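Local structure of endo-1,4-beta-xylanase (Pseudoalteromonas haloplanktis, 1H12) at residues G10-G15 with Y209-N214; G15-L20 with D292-G297; N155-W160 with N167-A172; T174-I179 with N223-V228; M287-D292 with A300-A305. The protein hydrolyses internal beta-1,4 linkages of xylan, as a cold-adapted glycoside hydrolase of family 8. All coordinates share one frame; numbering follows the deposited sequence.

Contact 1: G10-G15 with Y209-N214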
# COMPACT_ATOMS: atom_id res chain seq x y z
N GLY A 10 -11.90 5.44 15.66
CA GLY A 10 -10.71 5.77 14.85
C GLY A 10 -10.26 7.22 14.93
O GLY A 10 -11.05 8.13 15.25
N ALA A 11 -9.02 7.44 14.56
CA ALA A 11 -8.44 8.77 14.46
C ALA A 11 -9.18 9.63 13.45
O ALA A 11 -9.24 10.87 13.63
CB ALA A 11 -6.98 8.64 14.05
N TYR A 12 -9.73 9.05 12.43
CA TYR A 12 -10.52 9.85 11.45
C TYR A 12 -11.70 10.51 12.11
O TYR A 12 -12.04 11.66 11.75
CB TYR A 12 -10.91 8.96 10.26
CG TYR A 12 -11.50 9.64 9.07
CD1 TYR A 12 -11.16 10.93 8.69
CD2 TYR A 12 -12.38 8.96 8.29
CE1 TYR A 12 -11.70 11.50 7.52
CE2 TYR A 12 -12.92 9.52 7.14
CZ TYR A 12 -12.57 10.79 6.76
OH TYR A 12 -13.16 11.32 5.62
N SER A 13 -12.34 9.78 13.02
CA SER A 13 -13.48 10.40 13.72
C SER A 13 -13.08 11.24 14.90
O SER A 13 -13.76 12.28 15.16
CB SER A 13 -14.38 9.26 14.22
OG SER A 13 -14.94 8.52 13.16
N SER A 14 -12.06 10.89 15.65
CA SER A 14 -11.76 11.63 16.89
C SER A 14 -10.79 12.73 16.68
O SER A 14 -10.76 13.66 17.47
CB SER A 14 -11.17 10.66 17.91
OG SER A 14 -9.89 10.25 17.43
N GLY A 15 -9.99 12.64 15.64
CA GLY A 15 -8.88 13.53 15.40
C GLY A 15 -7.67 13.21 16.19
O GLY A 15 -6.68 13.93 16.09
N TYR A 209 -11.86 3.78 1.66
CA TYR A 209 -13.18 3.86 1.05
C TYR A 209 -14.09 4.78 1.88
O TYR A 209 -14.91 5.52 1.31
CB TYR A 209 -13.79 2.49 0.88
CG TYR A 209 -12.85 1.48 0.23
CD1 TYR A 209 -12.17 1.73 -0.94
CD2 TYR A 209 -12.66 0.26 0.84
CE1 TYR A 209 -11.33 0.78 -1.48
CE2 TYR A 209 -11.81 -0.69 0.30
CZ TYR A 209 -11.15 -0.44 -0.85
OH TYR A 209 -10.28 -1.43 -1.31
N ASP A 210 -13.98 4.73 3.22
CA ASP A 210 -14.73 5.66 4.04
C ASP A 210 -14.32 7.10 3.79
O ASP A 210 -15.17 7.99 3.76
CB ASP A 210 -14.50 5.31 5.51
CG ASP A 210 -15.25 4.09 5.97
OD1 ASP A 210 -16.49 4.10 5.76
OD2 ASP A 210 -14.67 3.16 6.51
N TYR A 211 -13.01 7.34 3.59
CA TYR A 211 -12.53 8.68 3.24
C TYR A 211 -13.09 9.09 1.86
O TYR A 211 -13.55 10.22 1.69
CB TYR A 211 -10.99 8.63 3.25
CG TYR A 211 -10.32 9.90 2.82
CD1 TYR A 211 -10.27 11.01 3.62
CD2 TYR A 211 -9.68 9.98 1.59
CE1 TYR A 211 -9.64 12.18 3.20
CE2 TYR A 211 -9.00 11.11 1.20
CZ TYR A 211 -9.03 12.23 1.97
OH TYR A 211 -8.43 13.38 1.48
N PHE A 212 -13.07 8.19 0.89
CA PHE A 212 -13.63 8.51 -0.41
C PHE A 212 -15.11 8.94 -0.26
O PHE A 212 -15.54 9.94 -0.83
CB PHE A 212 -13.57 7.34 -1.35
CG PHE A 212 -12.17 6.82 -1.71
CD1 PHE A 212 -11.05 7.57 -1.53
CD2 PHE A 212 -12.03 5.59 -2.29
CE1 PHE A 212 -9.80 7.10 -1.90
CE2 PHE A 212 -10.80 5.09 -2.65
CZ PHE A 212 -9.67 5.85 -2.45
N ALA A 213 -15.87 8.18 0.51
CA ALA A 213 -17.29 8.48 0.71
C ALA A 213 -17.52 9.89 1.23
O ALA A 213 -18.47 10.55 0.84
CB ALA A 213 -17.90 7.47 1.68
N ASN A 214 -16.65 10.34 2.13
CA ASN A 214 -16.77 11.66 2.72
C ASN A 214 -16.25 12.79 1.84
O ASN A 214 -16.35 13.95 2.21
CB ASN A 214 -16.09 11.70 4.06
CG ASN A 214 -16.81 10.91 5.11
OD1 ASN A 214 -18.02 10.57 4.94
ND2 ASN A 214 -16.12 10.60 6.18

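Contact 2: G15-L20 with D292-G297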
# COMPACT_ATOMS: atom_id res chain seq x y z
N GLY A 15 -9.99 12.64 15.64
CA GLY A 15 -8.88 13.53 15.40
C GLY A 15 -7.67 13.21 16.19
O GLY A 15 -6.68 13.93 16.09
N THR A 16 -7.69 12.17 17.01
CA THR A 16 -6.55 11.79 17.83
C THR A 16 -5.75 10.71 17.11
O THR A 16 -6.25 9.62 16.96
CB THR A 16 -7.05 11.17 19.16
OG1 THR A 16 -7.82 12.13 19.86
CG2 THR A 16 -5.87 10.74 20.06
N TYR A 17 -4.55 11.02 16.65
CA TYR A 17 -3.67 10.07 16.00
C TYR A 17 -2.64 9.56 17.02
O TYR A 17 -2.03 10.33 17.76
CB TYR A 17 -2.94 10.75 14.83
CG TYR A 17 -3.87 10.92 13.63
CD1 TYR A 17 -4.76 11.99 13.54
CD2 TYR A 17 -3.89 9.98 12.61
CE1 TYR A 17 -5.63 12.13 12.51
CE2 TYR A 17 -4.78 10.11 11.55
CZ TYR A 17 -5.65 11.17 11.49
OH TYR A 17 -6.52 11.27 10.42
N ARG A 18 -2.46 8.26 17.03
CA ARG A 18 -1.41 7.65 17.81
C ARG A 18 -0.08 7.95 17.18
O ARG A 18 0.06 8.08 15.95
CB ARG A 18 -1.57 6.14 17.88
CG ARG A 18 -2.79 5.68 18.62
CD ARG A 18 -3.02 4.18 18.56
NE ARG A 18 -1.93 3.45 19.21
CZ ARG A 18 -1.89 2.12 19.29
NH1 ARG A 18 -2.83 1.40 18.69
NH2 ARG A 18 -0.92 1.51 19.93
N ASN A 19 0.93 8.03 18.04
CA ASN A 19 2.34 8.07 17.67
C ASN A 19 2.97 6.84 18.27
O ASN A 19 3.39 6.83 19.44
CB ASN A 19 2.99 9.37 18.18
CG ASN A 19 4.44 9.52 17.74
OD1 ASN A 19 5.13 8.56 17.43
ND2 ASN A 19 4.91 10.79 17.71
N LEU A 20 2.98 5.75 17.51
CA LEU A 20 3.45 4.46 17.99
C LEU A 20 4.89 4.52 18.45
O LEU A 20 5.24 3.96 19.50
CB LEU A 20 3.23 3.37 16.95
CG LEU A 20 3.70 2.00 17.33
CD1 LEU A 20 2.99 1.43 18.54
CD2 LEU A 20 3.46 1.03 16.14
N ASP A 292 -6.37 0.45 9.14
CA ASP A 292 -7.80 0.53 9.32
C ASP A 292 -8.16 0.66 10.80
O ASP A 292 -9.05 1.45 11.17
CB ASP A 292 -8.50 -0.63 8.69
CG ASP A 292 -9.99 -0.39 8.58
OD1 ASP A 292 -10.79 -1.12 9.24
OD2 ASP A 292 -10.38 0.54 7.85
N ALA A 293 -7.50 -0.14 11.64
CA ALA A 293 -7.77 -0.04 13.06
C ALA A 293 -7.48 1.36 13.60
O ALA A 293 -8.23 1.92 14.38
CB ALA A 293 -6.94 -1.09 13.80
N HIS A 294 -6.33 1.91 13.22
CA HIS A 294 -5.92 3.24 13.67
C HIS A 294 -6.90 4.29 13.20
O HIS A 294 -7.41 5.12 13.98
CB HIS A 294 -4.51 3.54 13.16
CG HIS A 294 -3.94 4.80 13.70
ND1 HIS A 294 -2.93 5.49 13.07
CD2 HIS A 294 -4.21 5.49 14.83
CE1 HIS A 294 -2.62 6.56 13.80
NE2 HIS A 294 -3.39 6.59 14.88
N LEU A 295 -7.18 4.31 11.89
CA LEU A 295 -7.98 5.38 11.30
C LEU A 295 -9.47 5.23 11.58
O LEU A 295 -10.12 6.27 11.73
CB LEU A 295 -7.72 5.44 9.78
CG LEU A 295 -6.56 6.29 9.35
CD1 LEU A 295 -6.87 7.79 9.49
CD2 LEU A 295 -5.26 5.95 10.07
N MET A 296 -10.01 4.02 11.57
CA MET A 296 -11.44 3.80 11.67
C MET A 296 -11.88 3.02 12.91
O MET A 296 -13.11 2.89 13.10
CB MET A 296 -11.97 3.15 10.43
CG MET A 296 -12.03 4.07 9.27
SD MET A 296 -12.83 5.48 9.33
CE MET A 296 -13.53 5.39 9.61
N GLY A 297 -10.94 2.58 13.74
CA GLY A 297 -11.25 1.93 15.00
C GLY A 297 -10.95 0.44 14.97
O GLY A 297 -11.15 -0.24 13.97

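Contact 3: N155-W160 with N167-A172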
# COMPACT_ATOMS: atom_id res chain seq x y z
N ASN A 155 -6.28 14.10 -0.80
CA ASN A 155 -5.54 14.78 0.26
C ASN A 155 -4.81 16.03 -0.26
O ASN A 155 -4.77 17.03 0.42
CB ASN A 155 -4.59 13.81 0.93
CG ASN A 155 -5.28 12.89 1.93
OD1 ASN A 155 -5.55 11.66 1.54
ND2 ASN A 155 -5.56 13.35 3.05
N ALA A 156 -4.24 15.94 -1.47
CA ALA A 156 -3.56 17.10 -2.07
C ALA A 156 -4.56 18.24 -2.27
O ALA A 156 -4.24 19.40 -1.94
CB ALA A 156 -2.94 16.67 -3.37
N SER A 157 -5.74 17.93 -2.77
CA SER A 157 -6.78 18.95 -2.88
C SER A 157 -7.04 19.61 -1.54
O SER A 157 -7.13 20.84 -1.45
CB SER A 157 -8.06 18.28 -3.37
OG SER A 157 -9.16 19.18 -3.30
N ALA A 158 -7.20 18.80 -0.51
CA ALA A 158 -7.55 19.34 0.80
C ALA A 158 -6.45 20.21 1.37
O ALA A 158 -6.74 21.21 2.01
CB ALA A 158 -7.87 18.21 1.75
N ARG A 159 -5.19 19.84 1.19
CA ARG A 159 -4.09 20.56 1.78
C ARG A 159 -3.70 21.79 0.99
O ARG A 159 -3.31 22.80 1.58
CB ARG A 159 -2.86 19.68 1.99
CG ARG A 159 -3.11 18.46 2.91
CD ARG A 159 -1.85 17.89 3.46
NE ARG A 159 -1.31 18.79 4.49
CZ ARG A 159 -0.21 18.58 5.18
NH1 ARG A 159 0.13 19.44 6.13
NH2 ARG A 159 0.56 17.50 4.94
N TRP A 160 -3.75 21.69 -0.33
CA TRP A 160 -3.14 22.67 -1.21
C TRP A 160 -4.09 23.45 -2.10
O TRP A 160 -3.69 24.45 -2.72
CB TRP A 160 -2.06 21.98 -2.06
CG TRP A 160 -1.02 21.27 -1.30
CD1 TRP A 160 -0.50 21.60 -0.09
CD2 TRP A 160 -0.36 20.03 -1.68
NE1 TRP A 160 0.41 20.68 0.33
CE2 TRP A 160 0.52 19.70 -0.65
CE3 TRP A 160 -0.45 19.19 -2.77
CZ2 TRP A 160 1.35 18.58 -0.69
CZ3 TRP A 160 0.36 18.07 -2.83
CH2 TRP A 160 1.23 17.76 -1.80
N ASN A 167 -5.73 20.49 -10.85
CA ASN A 167 -7.00 20.45 -10.11
C ASN A 167 -7.02 19.05 -9.50
O ASN A 167 -7.52 18.10 -10.10
CB ASN A 167 -8.19 20.70 -11.02
CG ASN A 167 -9.45 20.88 -10.24
OD1 ASN A 167 -9.68 20.23 -9.26
ND2 ASN A 167 -10.28 21.80 -10.70
N TYR A 168 -6.37 18.91 -8.35
CA TYR A 168 -6.25 17.65 -7.69
C TYR A 168 -7.60 17.00 -7.48
O TYR A 168 -7.74 15.77 -7.61
CB TYR A 168 -5.55 17.76 -6.36
CG TYR A 168 -4.18 18.40 -6.35
CD1 TYR A 168 -3.06 17.77 -6.92
CD2 TYR A 168 -3.99 19.62 -5.75
CE1 TYR A 168 -1.82 18.34 -6.85
CE2 TYR A 168 -2.73 20.20 -5.69
CZ TYR A 168 -1.65 19.57 -6.25
OH TYR A 168 -0.41 20.19 -6.19
N TYR A 169 -8.59 17.79 -7.07
CA TYR A 169 -9.89 17.26 -6.76
C TYR A 169 -10.52 16.64 -7.99
O TYR A 169 -11.04 15.51 -7.94
CB TYR A 169 -10.79 18.34 -6.16
CG TYR A 169 -12.09 17.75 -5.64
CD1 TYR A 169 -12.12 17.05 -4.47
CD2 TYR A 169 -13.26 17.84 -6.36
CE1 TYR A 169 -13.29 16.43 -4.02
CE2 TYR A 169 -14.41 17.25 -5.95
CZ TYR A 169 -14.43 16.54 -4.75
OH TYR A 169 -15.62 15.93 -4.36
N ASN A 170 -10.53 17.36 -9.12
CA ASN A 170 -11.10 16.81 -10.31
C ASN A 170 -10.35 15.54 -10.74
O ASN A 170 -10.97 14.56 -11.19
CB ASN A 170 -11.05 17.81 -11.48
N ASP A 171 -9.02 15.56 -10.62
CA ASP A 171 -8.25 14.38 -10.94
C ASP A 171 -8.63 13.21 -10.03
O ASP A 171 -8.70 12.06 -10.48
CB ASP A 171 -6.76 14.66 -10.89
CG ASP A 171 -6.25 15.53 -12.01
OD1 ASP A 171 -6.98 15.73 -12.99
OD2 ASP A 171 -5.12 16.03 -11.94
N ALA A 172 -8.87 13.49 -8.75
CA ALA A 172 -9.23 12.44 -7.82
C ALA A 172 -10.60 11.84 -8.15
O ALA A 172 -10.78 10.62 -8.09
CB ALA A 172 -9.30 12.98 -6.41

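Contact 4: T174-I179 with N223-V228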
# COMPACT_ATOMS: atom_id res chain seq x y z
N THR A 174 -12.08 11.79 -11.05
CA THR A 174 -11.89 11.02 -12.25
C THR A 174 -11.32 9.64 -11.89
O THR A 174 -11.78 8.61 -12.42
CB THR A 174 -10.97 11.77 -13.20
OG1 THR A 174 -11.62 12.98 -13.60
CG2 THR A 174 -10.65 10.95 -14.45
N MET A 175 -10.32 9.61 -11.03
CA MET A 175 -9.72 8.35 -10.60
C MET A 175 -10.74 7.46 -9.89
O MET A 175 -10.80 6.25 -10.16
CB MET A 175 -8.53 8.64 -9.68
CG MET A 175 -7.66 7.44 -9.41
SD MET A 175 -6.71 6.83 -10.84
CE MET A 175 -5.67 8.27 -11.13
N LEU A 176 -11.55 8.01 -8.99
CA LEU A 176 -12.59 7.22 -8.31
C LEU A 176 -13.58 6.63 -9.32
O LEU A 176 -13.99 5.48 -9.20
CB LEU A 176 -13.32 8.06 -7.28
CG LEU A 176 -12.53 8.46 -6.06
CD1 LEU A 176 -13.44 9.31 -5.14
CD2 LEU A 176 -12.03 7.26 -5.28
N ASN A 177 -13.95 7.46 -10.31
CA ASN A 177 -14.89 6.91 -11.32
C ASN A 177 -14.27 5.80 -12.11
O ASN A 177 -14.93 4.81 -12.43
CB ASN A 177 -15.33 8.06 -12.23
CG ASN A 177 -16.34 8.98 -11.55
OD1 ASN A 177 -16.86 8.69 -10.53
ND2 ASN A 177 -16.49 10.16 -12.13
N THR A 178 -12.96 5.93 -12.43
CA THR A 178 -12.25 4.85 -13.09
C THR A 178 -12.24 3.59 -12.24
O THR A 178 -12.45 2.48 -12.75
CB THR A 178 -10.85 5.31 -13.47
OG1 THR A 178 -10.98 6.30 -14.50
CG2 THR A 178 -9.96 4.17 -13.94
N ILE A 179 -11.97 3.72 -10.95
CA ILE A 179 -11.98 2.55 -10.08
C ILE A 179 -13.35 1.88 -10.13
O ILE A 179 -13.47 0.66 -10.32
CB ILE A 179 -11.57 2.92 -8.65
CG1 ILE A 179 -10.13 3.40 -8.60
CG2 ILE A 179 -11.76 1.71 -7.75
CD1 ILE A 179 -9.76 4.12 -7.30
N ASN A 223 -22.85 6.79 -0.71
CA ASN A 223 -23.34 5.48 -0.30
C ASN A 223 -22.56 4.33 -0.94
O ASN A 223 -22.24 3.34 -0.27
CB ASN A 223 -24.85 5.38 -0.57
CG ASN A 223 -25.66 6.13 0.43
OD1 ASN A 223 -26.01 7.35 0.25
ND2 ASN A 223 -25.97 5.47 1.46
N TYR A 224 -22.21 4.50 -2.20
CA TYR A 224 -21.41 3.49 -2.91
C TYR A 224 -20.12 3.19 -2.15
O TYR A 224 -19.79 2.04 -1.85
CB TYR A 224 -21.10 3.95 -4.34
CG TYR A 224 -20.22 3.00 -5.10
CD1 TYR A 224 -20.76 1.94 -5.76
CD2 TYR A 224 -18.83 3.13 -5.07
CE1 TYR A 224 -19.95 1.03 -6.47
CE2 TYR A 224 -18.02 2.24 -5.74
CZ TYR A 224 -18.56 1.17 -6.40
OH TYR A 224 -17.73 0.29 -7.03
N TRP A 225 -19.37 4.24 -1.81
CA TRP A 225 -18.08 4.04 -1.17
C TRP A 225 -18.21 3.53 0.26
O TRP A 225 -17.36 2.77 0.72
CB TRP A 225 -17.20 5.27 -1.29
CG TRP A 225 -16.72 5.47 -2.69
CD1 TRP A 225 -17.08 6.46 -3.55
CD2 TRP A 225 -15.79 4.63 -3.42
NE1 TRP A 225 -16.45 6.28 -4.75
CE2 TRP A 225 -15.64 5.17 -4.68
CE3 TRP A 225 -15.06 3.51 -3.10
CZ2 TRP A 225 -14.84 4.59 -5.64
CZ3 TRP A 225 -14.24 2.92 -4.03
CH2 TRP A 225 -14.15 3.46 -5.31
N ARG A 226 -19.26 3.94 0.99
CA ARG A 226 -19.48 3.37 2.30
C ARG A 226 -19.75 1.87 2.21
O ARG A 226 -19.30 1.10 3.05
CB ARG A 226 -20.71 4.05 2.94
N GLN A 227 -20.50 1.45 1.18
CA GLN A 227 -20.78 0.05 0.98
C GLN A 227 -19.49 -0.71 0.60
O GLN A 227 -19.29 -1.85 1.06
CB GLN A 227 -21.80 -0.11 -0.11
CG GLN A 227 -23.20 0.37 0.34
CD GLN A 227 -24.08 0.81 -0.80
OE1 GLN A 227 -23.85 0.46 -1.95
NE2 GLN A 227 -25.11 1.58 -0.46
N VAL A 228 -18.63 -0.10 -0.22
CA VAL A 228 -17.34 -0.72 -0.53
C VAL A 228 -16.56 -0.92 0.77
O VAL A 228 -15.93 -1.96 0.98
CB VAL A 228 -16.55 0.14 -1.54
CG1 VAL A 228 -15.16 -0.39 -1.76
CG2 VAL A 228 -17.27 0.17 -2.90

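Contact 5: M287-D292 with A300-A305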
# COMPACT_ATOMS: atom_id res chain seq x y z
N MET A 287 -0.51 -4.74 7.48
CA MET A 287 -0.27 -3.31 7.48
C MET A 287 -1.60 -2.55 7.28
O MET A 287 -1.89 -1.60 8.01
CB MET A 287 0.73 -2.95 6.39
CG MET A 287 1.11 -1.53 6.29
SD MET A 287 2.19 -1.24 4.91
CE MET A 287 1.43 -1.48 3.52
N ASN A 288 -2.37 -2.98 6.29
CA ASN A 288 -3.65 -2.38 6.01
C ASN A 288 -4.63 -2.55 7.15
O ASN A 288 -5.45 -1.67 7.42
CB ASN A 288 -4.25 -2.96 4.74
CG ASN A 288 -3.48 -2.68 3.49
OD1 ASN A 288 -2.72 -1.69 3.42
ND2 ASN A 288 -3.69 -3.50 2.47
N VAL A 289 -4.60 -3.70 7.82
CA VAL A 289 -5.45 -3.94 9.00
C VAL A 289 -5.07 -2.95 10.11
O VAL A 289 -5.95 -2.38 10.75
CB VAL A 289 -5.38 -5.40 9.44
CG1 VAL A 289 -6.13 -5.62 10.73
CG2 VAL A 289 -5.92 -6.32 8.37
N GLY A 290 -3.78 -2.77 10.35
CA GLY A 290 -3.32 -1.76 11.32
C GLY A 290 -3.80 -0.35 10.95
O GLY A 290 -4.26 0.41 11.79
N LEU A 291 -3.62 0.02 9.67
CA LEU A 291 -4.09 1.28 9.18
C LEU A 291 -5.58 1.46 9.49
O LEU A 291 -6.01 2.48 10.03
CB LEU A 291 -3.77 1.39 7.68
CG LEU A 291 -4.15 2.63 6.93
CD1 LEU A 291 -3.48 2.57 5.55
CD2 LEU A 291 -5.63 2.87 6.76
N ASP A 292 -6.37 0.45 9.14
CA ASP A 292 -7.80 0.53 9.32
C ASP A 292 -8.16 0.66 10.80
O ASP A 292 -9.05 1.45 11.17
CB ASP A 292 -8.50 -0.63 8.69
CG ASP A 292 -9.99 -0.39 8.58
OD1 ASP A 292 -10.79 -1.12 9.24
OD2 ASP A 292 -10.38 0.54 7.85
N ALA A 300 -12.73 -6.54 17.06
CA ALA A 300 -12.18 -7.83 17.41
C ALA A 300 -11.46 -8.48 16.21
O ALA A 300 -10.43 -9.11 16.41
CB ALA A 300 -13.29 -8.77 17.95
N TRP A 301 -12.03 -8.35 15.01
CA TRP A 301 -11.40 -9.04 13.88
C TRP A 301 -10.01 -8.45 13.57
O TRP A 301 -9.12 -9.20 13.17
CB TRP A 301 -12.27 -9.06 12.65
CG TRP A 301 -12.41 -7.74 11.89
CD1 TRP A 301 -13.36 -6.79 12.03
CD2 TRP A 301 -11.54 -7.30 10.83
NE1 TRP A 301 -13.13 -5.76 11.13
CE2 TRP A 301 -12.01 -6.03 10.40
CE3 TRP A 301 -10.44 -7.86 10.22
CZ2 TRP A 301 -11.39 -5.32 9.37
CZ3 TRP A 301 -9.80 -7.10 9.21
CH2 TRP A 301 -10.28 -5.89 8.81
N HIS A 302 -9.82 -7.13 13.72
CA HIS A 302 -8.51 -6.56 13.44
C HIS A 302 -7.47 -7.16 14.37
O HIS A 302 -6.36 -7.51 13.97
CB HIS A 302 -8.45 -5.05 13.66
CG HIS A 302 -9.38 -4.22 12.83
ND1 HIS A 302 -10.70 -4.00 13.19
CD2 HIS A 302 -9.15 -3.51 11.70
CE1 HIS A 302 -11.20 -3.17 12.29
NE2 HIS A 302 -10.29 -2.86 11.37
N LYS A 303 -7.83 -7.23 15.64
CA LYS A 303 -6.91 -7.68 16.69
C LYS A 303 -6.57 -9.13 16.48
O LYS A 303 -5.40 -9.52 16.61
CB LYS A 303 -7.56 -7.43 18.06
CG LYS A 303 -7.84 -5.99 18.36
CD LYS A 303 -8.78 -5.87 19.63
CE LYS A 303 -9.27 -4.62 19.87
NZ LYS A 303 -10.13 -4.66 21.15
N SER A 304 -7.55 -9.97 16.22
CA SER A 304 -7.30 -11.38 16.00
C SER A 304 -6.42 -11.58 14.76
O SER A 304 -5.50 -12.38 14.75
CB SER A 304 -8.65 -12.12 15.85
OG SER A 304 -8.47 -13.47 15.58
N ALA A 305 -6.73 -10.88 13.68
CA ALA A 305 -5.96 -11.02 12.44
C ALA A 305 -4.49 -10.74 12.68
O ALA A 305 -3.63 -11.54 12.30
CB ALA A 305 -6.51 -10.06 11.38

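Contact 1: G10-G15 with Y209-N214
Tyr12, on the short helix 11-14 near the start of the chain, reaches across to helix 206-215 of the family 8 (alpha/alpha)6 barrel and meets Tyr211 and Asn214 with the far end of its ring. With CG anti to the backbone N (chi1 -170°), the phenol is sent toward 209-214, where it meets the side chains of Tyr211 and Asn214; the closest CA atoms of the two backbones, those of Tyr12 and Tyr211, lie 8.5 Å apart. The buried, aromatic side lies at Tyr211: the two tyrosine side chains cross at about a right angle, and Tyr12 CZ sits in the plane of the Tyr211 ring, 3.9 Å from Tyr211 CD1. Phe399 packs against both rings, and Tyr211 OH is held by the backbone O of Tyr400. The polar side lies toward Asn214, which is partly exposed like Tyr12 itself. Here Tyr12 OH has two polar partners, Asn214 and the side chain of Asn401. A phenylalanine here would keep the ring packing but would probably leave the Asn214 amide and Asn401 OD1 without their shared mate, freeing the Asn214 amide to turn. Asn214 runs past the phenol in the opposite sense, its amide 40° from the ring plane, and its ND2 donates to Tyr12 OH over 3.1 Å at 157°, nearly within the amide plane.

Contact 2: G15-L20 with D292-G297
A single hydrogen bond joins the 15-20 loop to His294: the backbone N of Arg18 donates to His294 NE2 over 2.9 Å, with an angle of 149° at the hydrogen. The donor reaches the imidazole at its edge, tilted 16° from the ring plane, and the accepted bond means that NE2 carries no proton here. A chi1 of -173° swings the imidazole of His294 away from its own N and out to the passing loop. Aromatic contact comes next. Tyr17 turns its edge to the face of the imidazole in an offset edge-to-face pair, centroids 5.6 Å apart, with Tyr17 CD2 3.8 Å from His294 CE1. The loop thus lies against the C-terminal end of helix 283-296, a helix of the family 8 (alpha/alpha)6 barrel that stops at Gly297. A lysine in place of His294 would probably leave the Arg18 N-H without its acceptor and the Tyr17 edge without an aromatic face. Apolar contacts complete the join: Leu295 CD1 lies 3.7 Å from Tyr17 CE2, while the phenol oxygen of Tyr17 is bound by the backbone N of Phe399. The aliphatic part of Arg18 passes across the NE2-CD2 side of the imidazole, Arg18 CB 3.5 Å from His294 NE2. Its guanidinium, bent away at chi3, pairs with Glu23.

Contact 3: N155-W160 with N167-A172
Tyr168 lies against Ala156 and Trp160 and carries most of this contact. The methyl CB of Ala156 sits over one face of the phenol, 3.7 Å from the centroid of the Tyr168 ring and only 15° off its normal, a CH-pi contact; Tyr168 CG stands opposite its own carbonyl carbon (chi1 -55°), which brings that face to the methyl. Farther along, the six-membered ring of Trp160 meets the Tyr168 ring obliquely, with Trp160 CE3 3.7 Å from Tyr168 CZ. Ser157 OG rests 3.4 Å from Tyr169 CB. The next shell fixes these groups. Tyr168 OH bonds to Asp97 and Gln93, Trp160 NE1 to Asn91, and Ser157 OG to Asn162 in the connecting turn; Tyr169 OH reaches the backbone O of Asn215. Asn167 is the N-cap of helix 168-182, its OD1 accepting from Asn170 N over 3.0 Å. Behind these lies a helical hairpin of the (alpha/alpha)6 barrel: the short segments run almost antiparallel at -164° with their axes 8.4 Å apart, and the small Ala156 and Ser157 permit a close approach, 5.0 Å between Ser157 CA and Tyr168 CA. The chemistry is therefore divided: the touching surfaces cohere mainly by apolar and aromatic contact, while the polar ends of the same side chains are satisfied by neighbouring parts of the chain, which should hold the rings of Tyr168 and Trp160 in orientation.

Contact 4: T174-I179 with N223-V228
Leu176 and Trp225 mark the nearest approach of two helical backbones that stay well apart, their CA atoms 9.6 Å from each other. One large side chain spans the distance: Trp225, whose chi1 of -71° turns the indole away from its own carbonyl carbon, directs the six-membered end of the ring at the first helix. The ring's outer corner does the touching. Leu176 CD2 lies over the rim of one indole face, 3.9 Å from Trp225 CZ2, whereas the carbonyl O of Leu176 meets that same edge near the ring plane. One turn on, the branch methyl of Ile179 also comes in at the edge, Ile179 CG2 standing 3.8 Å from Trp225 CH2, and its side chain lies about square to the indole. The opposite face is covered from within its own helix by Tyr224, whose CD2 sits above the centre of the ring, so the indole is gripped on both faces and along its edge. The contact joins helix 168-182 to helix 219-243 within the (alpha/alpha)6 barrel. Helix 206-215 fills in between them, Phe212 meeting Trp225 edge-to-face and also touching Leu176, while Met184 of strand 184-185 packs on Ile179 and Trp225.

Contact 5: M287-D292 with A300-A305
A buried imidazole and carboxylate, those of His302 and Asp292, lie nearly coplanar and share an almost straight hydrogen bond. His302 NE2 donates to Asp292 OD1 over 2.8 Å at 175°, using the anti lone pair of that oxygen, the one away from OD2. Asp292 OD2 in turn forms a salt bridge with Arg233, and His302 ND1 bonds to the backbone N of Gln299, so both groups are held at two points and have little freedom to rotate. Trp301 CZ2 lies over the rim of one face of the His302 imidazole, 3.3 Å above its plane, a placing helped by the Trp301 chi1 of 74°, which sets CG between the backbone N and the carbonyl carbon. Val289 packs alongside: its CG1 is 3.8 Å from His302 CB, and its CG2 is 4.0 Å from Trp301 CZ3. The short helical segments pass at 9.8 Å between axes with directions 146° apart, the antiparallel helix hairpin from which (alpha/alpha)6 barrels of family 8 are built.

Contacts 1, 2 and 5 form a connected run. Contacts 1 and 2, centres 10 Å apart, share Gly15 and are tied by probable hydrogen bonds from Ala11 N to His294 O and from Tyr12 N to Leu295 O, both 2.9 Å. Contact 5 shares Asp292 and helix 283-296 with contact 2, centres 12 Å apart. In the other direction helix 206-215 leads to contact 4, where Phe212 CD2 touches Leu176 CD2 at 3.4 Å, and helix 168-182 continues from contact 4 back to contact 3. Contacts 3 and 5 lie farthest apart, 28 Å between centres. The xylose pocket is lined by Gln327, Gly341, Glu342, Tyr378 and Asn382, none of them in these segments.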